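Local coordinates for protein thiamine-monophosphate kinase (Aquifex aeolicus, PDB 1VQV) that catalyses the ATP-dependent phosphorylation of thiamine monophosphate to thiamine diphosphate, the active form of vitamin B1, and works as a homodimer, at residues B[59-63]-B[185-189]; B[180-184]-B[237-241]. Residues are numbered along the deposited sequence.

Overall arrangement
After helices 3-6 and 8-19 the chain runs through strand 38-46 into helix 57-73, whose first turns carry 59-63. It next completes the four-stranded sheet of the PurM-like N-terminal domain and enters the second half of the protein, where helix 176-186 forms. The end of that helix and the residues after it, 185-189, return to 59-63 and close interaction 1. The preceding turn, 180-184, is met later in the chain by 237-241, at the start of helix 238-246, which closes interaction 2. The two loops cross, since 180-184 lies inside the first loop and 237-241 beyond it. Helix 176-186 therefore links the N-terminal domain to helix 238-246.

Interaction 1. Residues B[59-63]-B[185-189]; sequences AVGWK and HLRPT. With PO4 (phosphate ion), chain F.
Two hydrogen bonds from the helical segment 59-63 hold the C-terminal end of helix 176-186 and the residues that follow. Lys63 NZ donates to His185 O at 2.5 Å. Trp62 NE1 donates to Pro188 O at 2.8 Å, with an N-H...O angle of 151°. Lys63 is extended, with all four chi angles t, and this carries its amine along the other segment to His185. Lys63 NZ also lies over one face of the His185 ring, 3.9 Å from His185 CE1.

Arg187 leaves helical geometry at phi/psi -123/63, so the chain turns into Pro188 and Thr189. Its guanidinium lies flat on the Trp62 ring, centres 3.8 Å apart and planes at 16°. Arg187 CZ is 3.8 Å from the centroid of the Trp62 six-membered ring, a cation-pi contact. With chi1 t and chi2 -79°, Trp62 turns its indole face to Arg187 and its NE1 to Pro188 O. Arg187 NH1 also donates to O4 of a phosphate ion, probably from the crystallisation liquor, at 2.9 Å.

The contact joins the PurM-like N-terminal domain, through helix 57-73, to the second half of the kinase. It lies near the thiamine phosphate site: the side chain of Lys63 is about 6 Å from that of substrate-binding His50 and about 7 Å from that of Glu260.

The backbones come closest at Ala59 and Arg187, with CA atoms 5.3 Å apart. Ala59 CB packs on Arg187 CG at 3.7 Å and Leu186 CG at 4.4 Å. Lys63 CD lies 4.0 Å from Pro188 CD. Helix 94-111 covers Trp62 with Arg106 and Ala107.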
loop_
_atom_site.group_PDB
_atom_site.type_symbol
_atom_site.label_atom_id
_atom_site.label_comp_id
_atom_site.label_asym_id
_atom_site.label_seq_id
_atom_site.Cartn_x
_atom_site.Cartn_y
_atom_site.Cartn_z
ATOM N N ALA B 59 17.265 7.622 7.543
ATOM C CA ALA B 59 16.967 6.536 8.450
ATOM C C ALA B 59 15.483 6.177 8.326
ATOM O O ALA B 59 15.125 5.004 8.432
ATOM C CB ALA B 59 17.314 6.937 9.882
ATOM N N VAL B 60 14.630 7.178 8.100
ATOM C CA VAL B 60 13.189 6.950 7.947
ATOM C C VAL B 60 12.960 6.165 6.656
ATOM O O VAL B 60 12.101 5.288 6.595
ATOM C CB VAL B 60 12.373 8.295 7.897
ATOM C CG1 VAL B 60 10.896 8.012 7.644
ATOM C CG2 VAL B 60 12.514 9.051 9.212
ATOM N N GLY B 61 13.745 6.486 5.631
ATOM C CA GLY B 61 13.654 5.792 4.359
ATOM C C GLY B 61 14.087 4.349 4.498
ATOM O O GLY B 61 13.517 3.468 3.878
ATOM N N TRP B 62 15.109 4.107 5.310
ATOM C CA TRP B 62 15.598 2.757 5.540
ATOM C C TRP B 62 14.536 1.994 6.335
ATOM O O TRP B 62 14.142 0.901 5.971
ATOM C CB TRP B 62 16.941 2.805 6.292
ATOM C CG TRP B 62 17.464 1.457 6.754
ATOM C CD1 TRP B 62 17.053 0.749 7.855
ATOM C CD2 TRP B 62 18.437 0.636 6.095
ATOM N NE1 TRP B 62 17.699 -0.454 7.914
ATOM C CE2 TRP B 62 18.553 -0.556 6.849
ATOM C CE3 TRP B 62 19.217 0.788 4.940
ATOM C CZ2 TRP B 62 19.419 -1.594 6.487
ATOM C CZ3 TRP B 62 20.076 -0.241 4.580
ATOM C CH2 TRP B 62 20.168 -1.425 5.355
ATOM N N LYS B 63 14.049 2.594 7.409
ATOM C CA LYS B 63 13.034 1.957 8.226
ATOM C C LYS B 63 11.788 1.576 7.418
ATOM O O LYS B 63 11.233 0.504 7.614
ATOM C CB LYS B 63 12.654 2.882 9.379
ATOM C CG LYS B 63 11.874 2.219 10.478
ATOM C CD LYS B 63 11.983 3.015 11.752
ATOM C CE LYS B 63 11.181 2.378 12.867
ATOM N NZ LYS B 63 11.274 3.149 14.137
ATOM N N HIS B 185 16.247 1.759 17.048
ATOM C CA HIS B 185 14.862 2.153 16.900
ATOM C C HIS B 185 14.644 2.929 15.611
ATOM O O HIS B 185 13.604 2.806 14.977
ATOM C CB HIS B 185 14.440 2.979 18.114
ATOM C CG HIS B 185 13.079 3.582 17.994
ATOM N ND1 HIS B 185 12.873 4.856 17.515
ATOM C CD2 HIS B 185 11.855 3.089 18.290
ATOM C CE1 HIS B 185 11.579 5.125 17.521
ATOM N NE2 HIS B 185 10.940 4.069 17.987
ATOM N N LEU B 186 15.638 3.709 15.213
ATOM C CA LEU B 186 15.524 4.515 14.006
ATOM C C LEU B 186 15.922 3.781 12.724
ATOM O O LEU B 186 15.236 3.866 11.707
ATOM C CB LEU B 186 16.362 5.793 14.152
ATOM C CG LEU B 186 15.625 7.114 13.919
ATOM C CD1 LEU B 186 14.357 7.111 14.732
ATOM C CD2 LEU B 186 16.504 8.286 14.323
ATOM N N ARG B 187 17.038 3.065 12.781
ATOM C CA ARG B 187 17.548 2.326 11.635
ATOM C C ARG B 187 17.697 0.851 11.978
ATOM O O ARG B 187 18.808 0.327 11.973
ATOM C CB ARG B 187 18.915 2.884 11.211
ATOM C CG ARG B 187 18.941 3.576 9.863
ATOM C CD ARG B 187 20.344 3.598 9.220
ATOM N NE ARG B 187 20.799 2.251 8.864
ATOM C CZ ARG B 187 21.437 1.946 7.736
ATOM N NH1 ARG B 187 21.697 2.884 6.839
ATOM N NH2 ARG B 187 21.840 0.704 7.510
ATOM N N PRO B 188 16.588 0.160 12.284
ATOM C CA PRO B 188 16.684 -1.265 12.620
ATOM C C PRO B 188 17.063 -2.111 11.407
ATOM O O PRO B 188 16.887 -1.678 10.279
ATOM C CB PRO B 188 15.289 -1.587 13.139
ATOM C CG PRO B 188 14.419 -0.665 12.343
ATOM C CD PRO B 188 15.191 0.623 12.360
ATOM N N THR B 189 17.618 -3.296 11.650
ATOM C CA THR B 189 17.994 -4.218 10.578
ATOM C C THR B 189 17.145 -5.487 10.712
ATOM O O THR B 189 17.130 -6.124 11.761
ATOM C CB THR B 189 19.502 -4.610 10.632
ATOM O OG1 THR B 189 20.317 -3.439 10.488
ATOM C CG2 THR B 189 19.846 -5.568 9.499
HETATM P P PO4 F . 22.527 6.568 8.086
HETATM O O1 PO4 F . 23.781 5.775 8.202
HETATM O O2 PO4 F . 22.011 6.885 9.440
HETATM O O3 PO4 F . 22.805 7.834 7.353
HETATM O O4 PO4 F . 21.507 5.777 7.345
#

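Interaction 2. Residues B[180-184]-B[237-241]; sequences ALIQR and SNELK. With PO4 (phosphate ion), chain E.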
loop_
_atom_site.group_PDB
_atom_site.type_symbol
_atom_site.label_atom_id
_atom_site.label_comp_id
_atom_site.label_asym_id
_atom_site.label_seq_id
_atom_site.Cartn_x
_atom_site.Cartn_y
_atom_site.Cartn_z
ATOM N N ALA B 180 23.538 3.722 20.177
ATOM C CA ALA B 180 23.274 2.378 19.678
ATOM C C ALA B 180 21.818 2.002 19.914
ATOM O O ALA B 180 21.231 1.244 19.139
ATOM C CB ALA B 180 24.185 1.379 20.365
ATOM N N LEU B 181 21.244 2.542 20.985
ATOM C CA LEU B 181 19.852 2.281 21.343
ATOM C C LEU B 181 18.896 2.999 20.405
ATOM O O LEU B 181 17.884 2.436 19.971
ATOM C CB LEU B 181 19.581 2.732 22.781
ATOM C CG LEU B 181 20.133 1.816 23.873
ATOM C CD1 LEU B 181 19.880 2.409 25.264
ATOM C CD2 LEU B 181 19.467 0.459 23.737
ATOM N N ILE B 182 19.233 4.251 20.112
ATOM C CA ILE B 182 18.442 5.098 19.231
ATOM C C ILE B 182 18.505 4.523 17.824
ATOM O O ILE B 182 17.503 4.424 17.127
ATOM C CB ILE B 182 19.010 6.546 19.212
ATOM C CG1 ILE B 182 19.197 7.049 20.649
ATOM C CG2 ILE B 182 18.077 7.480 18.438
ATOM C CD1 ILE B 182 19.748 8.466 20.765
ATOM N N GLN B 183 19.699 4.138 17.412
ATOM C CA GLN B 183 19.886 3.590 16.090
ATOM C C GLN B 183 19.048 2.325 15.897
ATOM O O GLN B 183 18.495 2.105 14.826
ATOM C CB GLN B 183 21.389 3.354 15.855
ATOM C CG GLN B 183 22.188 4.680 15.949
ATOM C CD GLN B 183 23.673 4.596 15.559
ATOM O OE1 GLN B 183 24.364 5.629 15.475
ATOM N NE2 GLN B 183 24.166 3.377 15.322
ATOM N N ARG B 184 18.926 1.510 16.943
ATOM C CA ARG B 184 18.139 0.277 16.876
ATOM C C ARG B 184 16.662 0.567 16.650
ATOM O O ARG B 184 15.913 -0.265 16.122
ATOM C CB ARG B 184 18.313 -0.528 18.172
ATOM C CG ARG B 184 19.464 -1.528 18.106
ATOM C CD ARG B 184 20.107 -1.832 19.448
ATOM N NE ARG B 184 21.491 -2.257 19.229
ATOM C CZ ARG B 184 22.438 -2.300 20.163
ATOM N NH1 ARG B 184 22.174 -1.955 21.415
ATOM N NH2 ARG B 184 23.667 -2.652 19.825
ATOM N N SER B 237 20.644 -6.531 26.192
ATOM C CA SER B 237 21.808 -5.850 25.654
ATOM C C SER B 237 22.491 -4.982 26.700
ATOM O O SER B 237 21.871 -4.558 27.679
ATOM C CB SER B 237 21.398 -4.996 24.451
ATOM O OG SER B 237 21.637 -3.618 24.680
ATOM N N ASN B 238 23.776 -4.728 26.470
ATOM C CA ASN B 238 24.596 -3.911 27.356
ATOM C C ASN B 238 24.137 -2.456 27.501
ATOM O O ASN B 238 24.170 -1.909 28.605
ATOM C CB ASN B 238 26.057 -3.972 26.898
ATOM C CG ASN B 238 26.751 -5.269 27.327
ATOM O OD1 ASN B 238 26.456 -6.370 26.817
ATOM N ND2 ASN B 238 27.672 -5.148 28.281
ATOM N N GLU B 239 23.716 -1.824 26.408
ATOM C CA GLU B 239 23.253 -0.445 26.496
ATOM C C GLU B 239 21.870 -0.338 27.149
ATOM O O GLU B 239 21.554 0.675 27.777
ATOM C CB GLU B 239 23.278 0.224 25.117
ATOM C CG GLU B 239 23.175 -0.705 23.920
ATOM C CD GLU B 239 24.414 -1.555 23.712
ATOM O OE1 GLU B 239 25.524 -1.001 23.538
ATOM O OE2 GLU B 239 24.268 -2.791 23.709
ATOM N N LEU B 240 21.054 -1.386 27.023
ATOM C CA LEU B 240 19.744 -1.369 27.658
ATOM C C LEU B 240 19.992 -1.468 29.160
ATOM O O LEU B 240 19.293 -0.849 29.971
ATOM C CB LEU B 240 18.862 -2.533 27.203
ATOM C CG LEU B 240 17.506 -2.552 27.932
ATOM C CD1 LEU B 240 16.806 -1.237 27.717
ATOM C CD2 LEU B 240 16.640 -3.684 27.430
ATOM N N LYS B 241 21.001 -2.245 29.533
ATOM C CA LYS B 241 21.333 -2.381 30.945
ATOM C C LYS B 241 21.762 -1.019 31.484
ATOM O O LYS B 241 21.236 -0.537 32.494
ATOM C CB LYS B 241 22.458 -3.394 31.134
ATOM C CG LYS B 241 21.979 -4.801 30.997
ATOM C CD LYS B 241 23.131 -5.755 31.064
ATOM C CE LYS B 241 22.644 -7.190 31.035
ATOM N NZ LYS B 241 23.833 -8.057 31.119
HETATM P P PO4 E . 25.340 -5.995 22.800
HETATM O O1 PO4 E . 25.667 -6.463 24.163
HETATM O O2 PO4 E . 24.894 -7.141 21.979
HETATM O O3 PO4 E . 24.263 -4.996 22.866
HETATM O O4 PO4 E . 26.542 -5.379 22.188
#
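Ala180 starts the contact on the side of helix 176-186 that faces helix 238-246. Its CB points toward the other segment and lies 4.2 Å from Glu239 OE1. Leu181 is next and makes an apolar contact, with its CG 3.7 Å from Glu239 CB. Leu181 CD1 also rests against a backbone carbonyl, 3.5 Å from Glu239 O, in van der Waals contact. Leu181 CD2 lies 4.1 Å from Leu240 N. The backbones are also nearest here, with the CA atoms of Leu181 and Glu239 6.7 Å apart.

One turn on from Ala180, Arg184 points back toward the partner helix. Its strongest partner is Asp159, at the start of helix 159-168, with which NH1 forms a salt bridge. Arg184 NH1 also forms a salt bridge with Glu239 OE2 at 3.2 Å, though the position of OE2 is less sure. Ser237 OG is hydrogen-bonded to the same Asp159 carboxylate, so this acid joins both segments. A phosphate ion, probably from the crystallisation liquor, lies beside this polar group and takes a weak hydrogen bond from Asn238 N to O1 at 3.5 Å.

Ser237 is the N-cap of helix 238-246: its OG accepts from Leu240 N at 3.3 Å. Leu181 and Leu240 both touch Ala162 of helix 159-168. The arrangement is a helix side packed against a serine-capped helix start, with helix 159-168 bridging the two.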